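Local coordinates for endo-beta-1,4-glucanase (Streptomyces sp., PDB 1OA4), which probably hydrolyses internal beta-1,4-glucosidic bonds of cellulose, as a family 12 glycoside hydrolase of the endoglucanase class, at residues Y8-T11 with Y17-Q20. Residues are numbered along the deposited sequence; the frame is centred on the assembly and turned at random.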
loop_
_atom_site.group_PDB
_atom_site.type_symbol
_atom_site.label_atom_id
_atom_site.label_comp_id
_atom_site.label_asym_id
_atom_site.label_seq_id
_atom_site.Cartn_x
_atom_site.Cartn_y
_atom_site.Cartn_z
ATOM N N TYR A 8 -9.090 -5.407 -12.670
ATOM C CA TYR A 8 -9.527 -4.722 -11.462
ATOM C C TYR A 8 -10.514 -5.542 -10.646
ATOM O O TYR A 8 -11.370 -4.994 -9.966
ATOM C CB TYR A 8 -10.116 -3.355 -11.821
ATOM C CG TYR A 8 -9.085 -2.413 -12.411
ATOM C CD1 TYR A 8 -7.982 -2.026 -11.686
ATOM C CD2 TYR A 8 -9.229 -1.912 -13.692
ATOM C CE1 TYR A 8 -7.043 -1.169 -12.226
ATOM C CE2 TYR A 8 -8.292 -1.060 -14.245
ATOM C CZ TYR A 8 -7.205 -0.687 -13.506
ATOM O OH TYR A 8 -6.271 0.166 -14.049
ATOM N N GLY A 9 -10.361 -6.859 -10.701
ATOM C CA GLY A 9 -11.150 -7.750 -9.864
ATOM C C GLY A 9 -10.868 -7.564 -8.379
ATOM O O GLY A 9 -9.747 -7.283 -7.960
ATOM N N THR A 10 -11.917 -7.694 -7.579
ATOM C CA THR A 10 -11.806 -7.585 -6.138
ATOM C C THR A 10 -12.726 -8.570 -5.458
ATOM O O THR A 10 -13.628 -9.141 -6.084
ATOM C CB THR A 10 -12.214 -6.208 -5.622
ATOM O OG1 THR A 10 -13.622 -5.989 -5.831
ATOM C CG2 THR A 10 -11.498 -5.090 -6.365
ATOM N N THR A 11 -12.482 -8.724 -4.160
ATOM C CA THR A 11 -13.357 -9.497 -3.288
ATOM C C THR A 11 -13.111 -8.982 -1.859
ATOM O O THR A 11 -12.439 -7.970 -1.684
ATOM C CB THR A 11 -13.050 -10.989 -3.416
ATOM O OG1 THR A 11 -14.059 -11.759 -2.733
ATOM C CG2 THR A 11 -11.722 -11.343 -2.739
ATOM N N TYR A 17 -12.176 -6.509 4.887
ATOM C CA TYR A 17 -11.147 -5.864 4.053
ATOM C C TYR A 17 -11.324 -6.254 2.595
ATOM O O TYR A 17 -11.756 -7.351 2.273
ATOM C CB TYR A 17 -9.722 -6.248 4.516
ATOM C CG TYR A 17 -9.473 -6.023 5.997
ATOM C CD1 TYR A 17 -9.457 -4.757 6.549
ATOM C CD2 TYR A 17 -9.260 -7.098 6.854
ATOM C CE1 TYR A 17 -9.255 -4.568 7.921
ATOM C CE2 TYR A 17 -9.046 -6.919 8.193
ATOM C CZ TYR A 17 -9.037 -5.666 8.737
ATOM O OH TYR A 17 -8.828 -5.502 10.098
ATOM N N VAL A 18 -10.992 -5.321 1.712
ATOM C CA VAL A 18 -11.053 -5.552 0.282
ATOM C C VAL A 18 -9.701 -6.077 -0.193
ATOM O O VAL A 18 -8.656 -5.590 0.261
ATOM C CB VAL A 18 -11.350 -4.249 -0.478
ATOM C CG1 VAL A 18 -11.364 -4.494 -1.979
ATOM C CG2 VAL A 18 -12.643 -3.634 0.012
ATOM N N VAL A 19 -9.731 -7.091 -1.052
ATOM C CA VAL A 19 -8.540 -7.602 -1.703
ATOM C C VAL A 19 -8.723 -7.299 -3.197
ATOM O O VAL A 19 -9.794 -7.577 -3.770
ATOM C CB VAL A 19 -8.320 -9.108 -1.468
ATOM C CG1 VAL A 19 -7.082 -9.575 -2.197
ATOM C CG2 VAL A 19 -8.211 -9.416 0.044
ATOM N N GLN A 20 -7.693 -6.718 -3.813
ATOM C CA GLN A 20 -7.765 -6.273 -5.192
ATOM C C GLN A 20 -6.563 -6.738 -6.012
ATOM O O GLN A 20 -5.435 -6.721 -5.539
ATOM C CB GLN A 20 -7.859 -4.738 -5.234
ATOM C CG GLN A 20 -6.722 -3.993 -4.536
ATOM C CD GLN A 20 -6.800 -2.470 -4.669
ATOM O OE1 GLN A 20 -7.664 -1.924 -5.384
ATOM N NE2 GLN A 20 -5.906 -1.780 -3.962
#
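Strands 10-13 and 17-20 form a beta hairpin near the N-terminus, and Thr11 and Val19 face each other across it as an antiparallel hydrogen-bonded pair. Thr11 N gives its hydrogen to Val19 O at 2.9 Å, with the donor in the carbonyl plane. The return bond, Val19 N to Thr11 O, is equally short at 2.9 Å and straighter at hydrogen, 168°, but its donor stands above the carbonyl plane, 38° out of it. Each carbonyl oxygen also receives a CA-H contact: Thr10 CA lies 3.1 Å from Val19 O, and Val18 CA lies 3.4 Å from Thr11 O.

Next along the strands, Thr10 and Gln20 make the non-hydrogen-bonded pair. Their side chains share a face of the sheet and meet through carbon, Thr10 CG2 to Gln20 CB at 3.8 Å. With chi1 at 67°, Thr10 sets OG1 between its own backbone N and carbonyl carbon, where it hydrogen-bonds Asn68 OD1, and CG2 turns beside the N to touch Gln20. Beyond CG the Gln20 chain is extended, and its NE2 hydrogen-bonds Ser59 OG. Val18 lays CG1 close to the backbone of the other strand, 3.7 Å from Thr11 O.

On the face that carries Thr11 and Val19, Thr11 CG2 comes within 4.3 Å of Val19 CB. Both side chains there touch strand 30-34 of the other sheet, and Thr11 OG1 hydrogen-bonds Gln2 OE1. Strand 59-61 takes the other edge of 17-20 through backbone hydrogen bonds that pair Val18 with Tyr61 and Gln20 with Ser59. The hairpin thus extends one sheet while packing against the second, as befits the concanavalin-like beta sandwich, or jelly roll, of family 12 glycoside hydrolases.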